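Local coordinates for protein regulator of nonsense transcripts 2 (Homo sapiens, PDB 4CEK) that acts in nonsense-mediated mRNA decay, the crystallised fragment being its second MIF4G domain, an all-helical module that probably serves as a scaffold, at residues N16-L21 with I220-K225; H249-C254 with D291-T296; F263-P268 with R273-L278. All coordinates share one frame; numbering follows the deposited sequence.

Contact 1. Residues N16-L21 with I220-K225; sequences NFYENL and IGELTK
Lys225 folds its side chain along one face of the Tyr18 ring and ends beside the phenol oxygen. Its CB starts at the ring's rim, 3.7 Å from Tyr18 CD1. CD lies over the face, offset toward the rim, and a bend at chi3 (-60°) then turns CE back toward the phenol, 3.4 Å from Tyr18 OH. NZ gives that OH a weak hydrogen bond of 3.2 Å. The ammonium is held more firmly by its own helix, in a 2.7 Å salt bridge from Lys225 NZ to Glu222 OE2, and it also bonds to Thr259 O. Tyr18 OH in turn donates to Glu222 OE1 at 2.6 Å, which accepts through its syn lone pair, so lysine, phenol and carboxylate form a closed polar triangle. Phe17 CD2 sits over the centre of the opposite ring face. A phenylalanine in place of Tyr18 would probably leave Glu222 OE1 without its short hydrogen bond and Lys225 NZ without its weak one. The arrangement docks the short helix 13-19 against the C-terminal end of helix 210-225, a helix-to-helix docking within the all-helical MIF4G structure.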
loop_
_atom_site.group_PDB
_atom_site.type_symbol
_atom_site.label_atom_id
_atom_site.label_comp_id
_atom_site.label_asym_id
_atom_site.label_seq_id
_atom_site.Cartn_x
_atom_site.Cartn_y
_atom_site.Cartn_z
ATOM N N ASN A 16 17.024 -1.245 6.108
ATOM C CA ASN A 16 17.092 0.189 6.399
ATOM C C ASN A 16 15.935 0.953 5.770
ATOM O O ASN A 16 15.461 1.956 6.311
ATOM C CB ASN A 16 18.435 0.780 5.928
ATOM C CG ASN A 16 19.630 0.265 6.737
ATOM O OD1 ASN A 16 20.654 -0.124 6.173
ATOM N ND2 ASN A 16 19.504 0.262 8.051
ATOM N N PHE A 17 15.477 0.484 4.624
ATOM C CA PHE A 17 14.391 1.159 3.953
ATOM C C PHE A 17 13.090 0.997 4.760
ATOM O O PHE A 17 12.259 1.911 4.782
ATOM C CB PHE A 17 14.226 0.643 2.524
ATOM C CG PHE A 17 13.234 1.428 1.718
ATOM C CD1 PHE A 17 13.613 2.588 1.083
ATOM C CD2 PHE A 17 11.910 1.020 1.627
ATOM C CE1 PHE A 17 12.699 3.326 0.349
ATOM C CE2 PHE A 17 11.004 1.739 0.878
ATOM C CZ PHE A 17 11.395 2.894 0.247
ATOM N N TYR A 18 12.947 -0.133 5.457
ATOM C CA TYR A 18 11.691 -0.477 6.109
ATOM C C TYR A 18 11.736 -0.240 7.599
ATOM O O TYR A 18 10.699 -0.060 8.189
ATOM C CB TYR A 18 11.260 -1.931 5.779
ATOM C CG TYR A 18 10.789 -2.055 4.353
ATOM C CD1 TYR A 18 9.581 -1.482 3.962
ATOM C CD2 TYR A 18 11.568 -2.674 3.378
ATOM C CE1 TYR A 18 9.146 -1.541 2.655
ATOM C CE2 TYR A 18 11.134 -2.738 2.052
ATOM C CZ TYR A 18 9.924 -2.165 1.703
ATOM O OH TYR A 18 9.451 -2.205 0.416
ATOM N N GLU A 19 12.926 -0.209 8.199
ATOM C CA GLU A 19 13.064 -0.108 9.641
ATOM C C GLU A 19 13.772 1.141 10.150
ATOM O O GLU A 19 13.597 1.484 11.314
ATOM C CB GLU A 19 13.806 -1.322 10.182
ATOM C CG GLU A 19 13.256 -2.644 9.680
ATOM C CD GLU A 19 13.590 -3.804 10.594
ATOM O OE1 GLU A 19 14.485 -3.671 11.448
ATOM O OE2 GLU A 19 12.947 -4.867 10.455
ATOM N N ASN A 20 14.586 1.801 9.327
ATOM C CA ASN A 20 15.315 2.999 9.788
ATOM C C ASN A 20 14.737 4.265 9.212
ATOM O O ASN A 20 15.101 4.724 8.116
ATOM C CB ASN A 20 16.818 2.883 9.502
ATOM C CG ASN A 20 17.481 1.868 10.413
ATOM O OD1 ASN A 20 18.204 0.979 9.961
ATOM N ND2 ASN A 20 17.182 1.960 11.708
ATOM N N LEU A 21 13.803 4.814 9.974
ATOM C CA LEU A 21 13.037 5.978 9.582
ATOM C C LEU A 21 13.660 7.192 10.256
ATOM O O LEU A 21 14.340 7.059 11.280
ATOM C CB LEU A 21 11.555 5.802 9.987
ATOM C CG LEU A 21 10.757 4.673 9.304
ATOM C CD1 LEU A 21 9.283 4.741 9.662
ATOM C CD2 LEU A 21 10.934 4.748 7.796
ATOM N N ILE A 220 -1.214 -1.883 -0.205
ATOM C CA ILE A 220 -1.419 -2.548 1.080
ATOM C C ILE A 220 -0.191 -3.358 1.512
ATOM O O ILE A 220 0.200 -3.405 2.724
ATOM C CB ILE A 220 -2.670 -3.457 1.049
ATOM C CG1 ILE A 220 -3.922 -2.569 0.931
ATOM C CG2 ILE A 220 -2.696 -4.315 2.293
ATOM C CD1 ILE A 220 -5.269 -3.242 0.653
ATOM N N GLY A 221 0.458 -3.988 0.531
ATOM C CA GLY A 221 1.659 -4.757 0.838
ATOM C C GLY A 221 2.781 -3.903 1.358
ATOM O O GLY A 221 3.479 -4.277 2.291
ATOM N N GLU A 222 3.013 -2.772 0.718
ATOM C CA GLU A 222 4.120 -1.871 1.143
ATOM C C GLU A 222 3.866 -1.311 2.561
ATOM O O GLU A 222 4.729 -1.339 3.446
ATOM C CB GLU A 222 4.260 -0.732 0.132
ATOM C CG GLU A 222 4.950 -1.144 -1.175
ATOM C CD GLU A 222 6.303 -1.809 -0.903
ATOM O OE1 GLU A 222 7.017 -1.378 0.026
ATOM O OE2 GLU A 222 6.647 -2.807 -1.566
ATOM N N LEU A 223 2.624 -0.921 2.789
ATOM C CA LEU A 223 2.168 -0.460 4.087
ATOM C C LEU A 223 2.270 -1.530 5.150
ATOM O O LEU A 223 2.462 -1.213 6.314
ATOM C CB LEU A 223 0.729 0.088 3.964
ATOM C CG LEU A 223 0.711 1.480 3.294
ATOM C CD1 LEU A 223 -0.658 1.866 2.823
ATOM C CD2 LEU A 223 1.276 2.539 4.254
ATOM N N THR A 224 2.161 -2.801 4.765
ATOM C CA THR A 224 2.235 -3.893 5.730
ATOM C C THR A 224 3.674 -4.025 6.182
ATOM O O THR A 224 3.959 -4.231 7.398
ATOM C CB THR A 224 1.772 -5.233 5.099
ATOM O OG1 THR A 224 0.411 -5.103 4.662
ATOM C CG2 THR A 224 1.864 -6.397 6.082
ATOM N N LYS A 225 4.594 -3.935 5.209
ATOM C CA LYS A 225 6.031 -4.028 5.526
ATOM C C LYS A 225 6.446 -2.886 6.457
ATOM O O LYS A 225 7.355 -3.051 7.225
ATOM C CB LYS A 225 6.924 -4.093 4.249
ATOM C CG LYS A 225 6.912 -5.478 3.558
ATOM C CD LYS A 225 7.706 -5.562 2.231
ATOM C CE LYS A 225 7.204 -4.605 1.163
ATOM N NZ LYS A 225 7.757 -4.857 -0.219
#

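Contact 2. Residues H249-C254 with D291-T296; sequences HIEMAC and DARYVT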
loop_
_atom_site.group_PDB
_atom_site.type_symbol
_atom_site.label_atom_id
_atom_site.label_comp_id
_atom_site.label_asym_id
_atom_site.label_seq_id
_atom_site.Cartn_x
_atom_site.Cartn_y
_atom_site.Cartn_z
ATOM N N HIS A 249 -9.286 -13.040 -7.939
ATOM C CA HIS A 249 -8.849 -13.153 -6.566
ATOM C C HIS A 249 -7.534 -13.864 -6.380
ATOM O O HIS A 249 -6.815 -13.594 -5.384
ATOM C CB HIS A 249 -9.904 -13.831 -5.713
ATOM C CG HIS A 249 -11.197 -13.074 -5.651
ATOM N ND1 HIS A 249 -12.277 -13.533 -4.978
ATOM C CD2 HIS A 249 -11.567 -11.849 -6.216
ATOM C CE1 HIS A 249 -13.290 -12.654 -5.114
ATOM N NE2 HIS A 249 -12.848 -11.617 -5.871
ATOM N N ILE A 250 -7.240 -14.805 -7.284
ATOM C CA ILE A 250 -6.000 -15.577 -7.280
ATOM C C ILE A 250 -4.879 -14.613 -7.618
ATOM O O ILE A 250 -3.855 -14.637 -6.934
ATOM C CB ILE A 250 -5.996 -16.760 -8.307
ATOM C CG1 ILE A 250 -6.929 -17.915 -7.891
ATOM C CG2 ILE A 250 -4.616 -17.356 -8.432
ATOM C CD1 ILE A 250 -7.331 -18.831 -9.054
ATOM N N GLU A 251 -5.056 -13.749 -8.628
ATOM C CA GLU A 251 -3.980 -12.815 -8.986
ATOM C C GLU A 251 -3.719 -11.769 -7.908
ATOM O O GLU A 251 -2.564 -11.504 -7.552
ATOM C CB GLU A 251 -4.209 -12.107 -10.293
ATOM C CG GLU A 251 -4.772 -12.969 -11.389
ATOM C CD GLU A 251 -4.635 -12.328 -12.759
ATOM O OE1 GLU A 251 -3.555 -11.692 -13.008
ATOM O OE2 GLU A 251 -5.610 -12.473 -13.563
ATOM N N MET A 252 -4.781 -11.181 -7.385
ATOM C CA MET A 252 -4.656 -10.224 -6.262
ATOM C C MET A 252 -3.886 -10.876 -5.133
ATOM O O MET A 252 -2.978 -10.279 -4.574
ATOM C CB MET A 252 -6.037 -9.761 -5.771
ATOM C CG MET A 252 -6.848 -8.962 -6.807
ATOM S SD MET A 252 -8.529 -8.597 -6.215
ATOM C CE MET A 252 -8.108 -7.636 -4.767
ATOM N N ALA A 253 -4.241 -12.113 -4.820
ATOM C CA ALA A 253 -3.542 -12.896 -3.791
ATOM C C ALA A 253 -2.041 -13.037 -4.034
ATOM O O ALA A 253 -1.247 -12.942 -3.081
ATOM C CB ALA A 253 -4.130 -14.293 -3.694
ATOM N N CYS A 254 -1.680 -13.331 -5.282
ATOM C CA CYS A 254 -0.308 -13.635 -5.674
ATOM C C CYS A 254 0.487 -12.364 -5.712
ATOM O O CYS A 254 1.649 -12.344 -5.266
ATOM C CB CYS A 254 -0.233 -14.396 -7.049
ATOM S SG CYS A 254 -0.914 -16.111 -6.974
ATOM N N ASP A 291 -7.450 -23.596 -14.112
ATOM C CA ASP A 291 -6.733 -23.784 -15.362
ATOM C C ASP A 291 -5.240 -23.535 -15.149
ATOM O O ASP A 291 -4.853 -22.849 -14.216
ATOM C CB ASP A 291 -7.319 -22.966 -16.520
ATOM C CG ASP A 291 -7.237 -21.501 -16.304
ATOM O OD1 ASP A 291 -6.208 -20.908 -16.697
ATOM O OD2 ASP A 291 -8.232 -20.954 -15.785
ATOM N N ALA A 292 -4.433 -24.152 -16.006
ATOM C CA ALA A 292 -2.970 -24.209 -15.896
ATOM C C ALA A 292 -2.289 -22.892 -15.521
ATOM O O ALA A 292 -1.339 -22.889 -14.746
ATOM C CB ALA A 292 -2.388 -24.700 -17.225
ATOM N N ARG A 293 -2.755 -21.788 -16.089
ATOM C CA ARG A 293 -2.114 -20.488 -15.870
ATOM C C ARG A 293 -2.135 -20.076 -14.384
ATOM O O ARG A 293 -1.200 -19.469 -13.875
ATOM C CB ARG A 293 -2.751 -19.414 -16.768
ATOM C CG ARG A 293 -2.231 -18.012 -16.467
ATOM C CD ARG A 293 -2.546 -16.971 -17.548
ATOM N NE ARG A 293 -2.606 -15.619 -16.957
ATOM C CZ ARG A 293 -3.701 -15.054 -16.429
ATOM N NH1 ARG A 293 -4.874 -15.696 -16.420
ATOM N NH2 ARG A 293 -3.621 -13.835 -15.903
ATOM N N TYR A 294 -3.196 -20.437 -13.684
ATOM C CA TYR A 294 -3.354 -20.030 -12.303
ATOM C C TYR A 294 -2.751 -21.065 -11.387
ATOM O O TYR A 294 -2.360 -20.756 -10.266
ATOM C CB TYR A 294 -4.840 -19.814 -11.971
ATOM C CG TYR A 294 -5.433 -18.598 -12.633
ATOM C CD1 TYR A 294 -5.385 -17.366 -12.018
ATOM C CD2 TYR A 294 -6.015 -18.674 -13.881
ATOM C CE1 TYR A 294 -5.914 -16.236 -12.610
ATOM C CE2 TYR A 294 -6.534 -17.546 -14.496
ATOM C CZ TYR A 294 -6.498 -16.328 -13.837
ATOM O OH TYR A 294 -7.029 -15.191 -14.420
ATOM N N VAL A 295 -2.654 -22.305 -11.858
ATOM C CA VAL A 295 -1.954 -23.329 -11.097
ATOM C C VAL A 295 -0.482 -22.893 -10.934
ATOM O O VAL A 295 0.080 -22.908 -9.831
ATOM C CB VAL A 295 -2.120 -24.732 -11.763
ATOM C CG1 VAL A 295 -1.316 -25.793 -11.007
ATOM C CG2 VAL A 295 -3.605 -25.115 -11.783
ATOM N N THR A 296 0.087 -22.417 -12.028
ATOM C CA THR A 296 1.482 -21.998 -12.081
ATOM C C THR A 296 1.711 -20.693 -11.274
ATOM O O THR A 296 2.675 -20.599 -10.471
ATOM C CB THR A 296 1.878 -21.821 -13.573
ATOM O OG1 THR A 296 1.739 -23.089 -14.251
ATOM C CG2 THR A 296 3.247 -21.265 -13.710
#
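Tyr294 turns its ring toward Ile250 and Glu251 with CG beside its backbone N (chi1 -70°), while the neighbouring Arg293 takes the other course, its CG opposite the backbone N (chi1 173°) and the chain extended as far as NE, which carries the guanidinium to the same carboxylate. These groups join helix 247-266 to helix 292-305 in the MIF4G domain, a stack of helical hairpins. The two segments run nearly parallel, with 22° between their directions and 10.7 Å between axes at closest approach, as expected for helices separated in the chain by a single antiparallel partner, here helix 268-287.

Ile250 and Tyr294 form the apolar part: the methyl Ile250 CG2 meets the ring edge at Tyr294 CD1, 3.7 Å away. Further along the same edge, Glu251 CG lies against CE1. At the tip, Tyr294 OH donates to Glu251 OE2 at 3.2 Å, approaching from above the carboxylate plane. Arg293 NH2 adds a long salt bridge to that oxygen, 3.4 Å with a weak hydrogen bond, and OE2 lies near the guanidinium plane, at its edge. The carboxylate stands almost perpendicular to the guanidinium, so the two do not form a flat, paired contact. Tyr294 OH also accepts a weak bond from Arg293 NH1 while donating to Glu251 OE2, beside the direct ion pair, which may polarise it.

His247 stacks on the Tyr294 ring, and Met297 of the following turn also touches Glu251. Asp291 occupies the N-cap position of helix 292-305. Its backbone oxygen takes two hydrogen bonds from opposite faces of the carbonyl plane, from Tyr294 N at 3.0 Å and from Val295 N at 3.3 Å.

Contact 3. Residues F263-P268 with R273-L278; sequences FLFRSP and RTSVLL
Around the Phe265 ring, the methyl Thr274 CG2 lies at the edge near the ring plane, while Leu278 CD1 and Ser275 CB approach obliquely. The ring of His271 meets it in an edge-to-face arrangement. Together they fill the closed end of a helical hairpin, the repeating element of the MIF4G fold, in which helix 247-266 turns sharply into helix 268-287.

Leu278 makes the closest side-chain approach to the ring, its CD1 being 3.6 Å from Phe265 CD1. One turn earlier, Ser275 CB packs 3.9 Å from Phe265 CE1. With CG opposite its backbone N (chi1 -175°), Phe265 swings the ring along the second helix, where it spans Ser275 and Leu278 instead of meeting Thr274 alone. Leu278 continues the apolar surface onto Tyr302 and Cys305 of helix 292-305.

Thr274 faces the backbone of the first helix where the chains are nearest, its CA 5.5 Å from that of Phe265. The methyl CG2 comes 3.9 Å from Phe265 N, and the hydroxyl OG1 sits 3.5 Å from Leu264 CB. No hydrogen bond crosses between the two segments: Thr274 OG1 is bonded to Ser270 O in its own helix, and Leu264 O receives Ser270 OG. Ser270, at the start of the second helix, therefore satisfies polar groups on both arms of the hairpin while the contact itself remains one of packing.

The first helix finishes at its own C-terminal turn. Ser267 OG lies over the centre of the Phe263 ring, about 4.0 Å above its plane. The same hydroxyl donates to Phe263 O at 2.5 Å, while Ser267 N reaches that carbonyl oxygen from the other face.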
loop_
_atom_site.group_PDB
_atom_site.type_symbol
_atom_site.label_atom_id
_atom_site.label_comp_id
_atom_site.label_asym_id
_atom_site.label_seq_id
_atom_site.Cartn_x
_atom_site.Cartn_y
_atom_site.Cartn_z
ATOM N N PHE A 263 7.778 -11.098 4.371
ATOM C CA PHE A 263 7.660 -10.379 5.642
ATOM C C PHE A 263 6.726 -11.124 6.577
ATOM O O PHE A 263 7.057 -11.374 7.744
ATOM C CB PHE A 263 7.189 -8.934 5.397
ATOM C CG PHE A 263 6.964 -8.128 6.662
ATOM C CD1 PHE A 263 8.011 -7.488 7.286
ATOM C CD2 PHE A 263 5.678 -7.975 7.190
ATOM C CE1 PHE A 263 7.794 -6.728 8.449
ATOM C CE2 PHE A 263 5.451 -7.233 8.358
ATOM C CZ PHE A 263 6.506 -6.605 8.987
ATOM N N LEU A 264 5.586 -11.549 6.052
ATOM C CA LEU A 264 4.623 -12.277 6.868
ATOM C C LEU A 264 5.102 -13.651 7.264
ATOM O O LEU A 264 4.884 -14.099 8.415
ATOM C CB LEU A 264 3.305 -12.408 6.150
ATOM C CG LEU A 264 2.473 -11.137 5.882
ATOM C CD1 LEU A 264 1.327 -11.511 4.949
ATOM C CD2 LEU A 264 1.935 -10.462 7.154
ATOM N N PHE A 265 5.718 -14.354 6.310
ATOM C CA PHE A 265 6.153 -15.740 6.551
ATOM C C PHE A 265 7.338 -15.736 7.526
ATOM O O PHE A 265 7.392 -16.523 8.427
ATOM C CB PHE A 265 6.493 -16.454 5.223
ATOM C CG PHE A 265 6.834 -17.904 5.379
ATOM C CD1 PHE A 265 5.846 -18.854 5.407
ATOM C CD2 PHE A 265 8.145 -18.311 5.497
ATOM C CE1 PHE A 265 6.150 -20.209 5.561
ATOM C CE2 PHE A 265 8.465 -19.671 5.642
ATOM C CZ PHE A 265 7.459 -20.618 5.683
ATOM N N ARG A 266 8.256 -14.806 7.370
ATOM C CA ARG A 266 9.444 -14.778 8.213
ATOM C C ARG A 266 9.215 -14.233 9.641
ATOM O O ARG A 266 9.882 -14.645 10.587
ATOM C CB ARG A 266 10.555 -14.019 7.488
ATOM C CG ARG A 266 11.026 -14.789 6.270
ATOM C CD ARG A 266 11.979 -14.000 5.411
ATOM N NE ARG A 266 12.322 -14.771 4.216
ATOM C CZ ARG A 266 13.071 -14.333 3.196
ATOM N NH1 ARG A 266 13.573 -13.098 3.190
ATOM N NH2 ARG A 266 13.296 -15.140 2.165
ATOM N N SER A 267 8.262 -13.326 9.794
ATOM C CA SER A 267 7.947 -12.749 11.091
ATOM C C SER A 267 7.344 -13.809 12.013
ATOM O O SER A 267 6.405 -14.508 11.631
ATOM C CB SER A 267 6.986 -11.565 10.898
ATOM O OG SER A 267 7.585 -10.572 10.072
ATOM N N PRO A 268 7.881 -13.953 13.230
ATOM C CA PRO A 268 7.412 -15.036 14.114
ATOM C C PRO A 268 5.930 -14.955 14.488
ATOM O O PRO A 268 5.262 -15.975 14.614
ATOM C CB PRO A 268 8.274 -14.878 15.367
ATOM C CG PRO A 268 9.017 -13.598 15.219
ATOM C CD PRO A 268 9.054 -13.259 13.771
ATOM N N ARG A 273 0.469 -18.664 10.656
ATOM C CA ARG A 273 -0.814 -18.458 9.977
ATOM C C ARG A 273 -0.620 -18.238 8.499
ATOM O O ARG A 273 -1.476 -18.645 7.697
ATOM C CB ARG A 273 -1.557 -17.290 10.571
ATOM C CG ARG A 273 -3.048 -17.374 10.328
ATOM C CD ARG A 273 -3.700 -16.027 10.566
ATOM N NE ARG A 273 -4.717 -16.081 11.612
ATOM C CZ ARG A 273 -5.141 -15.029 12.313
ATOM N NH1 ARG A 273 -4.651 -13.809 12.071
ATOM N NH2 ARG A 273 -6.080 -15.197 13.256
ATOM N N THR A 274 0.491 -17.586 8.137
ATOM C CA THR A 274 0.898 -17.443 6.740
ATOM C C THR A 274 1.077 -18.827 6.094
ATOM O O THR A 274 0.499 -19.140 5.045
ATOM C CB THR A 274 2.199 -16.631 6.637
ATOM O OG1 THR A 274 2.058 -15.421 7.407
ATOM C CG2 THR A 274 2.508 -16.243 5.182
ATOM N N SER A 275 1.825 -19.657 6.789
ATOM C CA SER A 275 2.126 -21.010 6.377
ATOM C C SER A 275 0.900 -21.857 6.192
ATOM O O SER A 275 0.779 -22.574 5.208
ATOM C CB SER A 275 2.991 -21.672 7.422
ATOM O OG SER A 275 3.143 -23.008 7.048
ATOM N N VAL A 276 -0.034 -21.768 7.127
ATOM C CA VAL A 276 -1.288 -22.486 6.963
ATOM C C VAL A 276 -1.960 -22.038 5.676
ATOM O O VAL A 276 -2.424 -22.873 4.889
ATOM C CB VAL A 276 -2.251 -22.304 8.168
ATOM C CG1 VAL A 276 -3.601 -22.913 7.841
ATOM C CG2 VAL A 276 -1.685 -22.964 9.398
ATOM N N LEU A 277 -2.002 -20.726 5.447
ATOM C CA LEU A 277 -2.734 -20.189 4.299
ATOM C C LEU A 277 -2.017 -20.514 2.984
ATOM O O LEU A 277 -2.664 -20.710 1.953
ATOM C CB LEU A 277 -2.961 -18.658 4.441
ATOM C CG LEU A 277 -3.960 -18.175 5.539
ATOM C CD1 LEU A 277 -4.013 -16.648 5.699
ATOM C CD2 LEU A 277 -5.372 -18.714 5.327
ATOM N N LEU A 278 -0.681 -20.527 3.015
ATOM C CA LEU A 278 0.130 -20.902 1.836
ATOM C C LEU A 278 -0.159 -22.340 1.425
ATOM O O LEU A 278 -0.343 -22.615 0.232
ATOM C CB LEU A 278 1.625 -20.748 2.114
ATOM C CG LEU A 278 2.142 -19.333 2.197
ATOM C CD1 LEU A 278 3.617 -19.319 2.660
ATOM C CD2 LEU A 278 1.935 -18.619 0.885
#

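Overall arrangement
From the N terminus, the chain first forms the short helix 13-19, which contact 1 ties to the end of helix 210-225, closing a loop of 198 intervening residues. Only after this does the last part of the domain begin. Contact 2 bridges helix 247-266 and helix 292-305, and within the span it encloses lies contact 3, the tight turn from helix 247-266 into helix 268-287. Contacts 2 and 3 thus share helix 247-266, near its opposite ends, with centres about 19 Å apart. Contact 3 also touches contact 1, where Phe263 CE2 packs 3.5 Å from Thr224 O, so helix 210-225, carrying helix 13-19, meets the end of helix 247-266, whereas contact 2 stays about 8 Å from both at the nearest atoms.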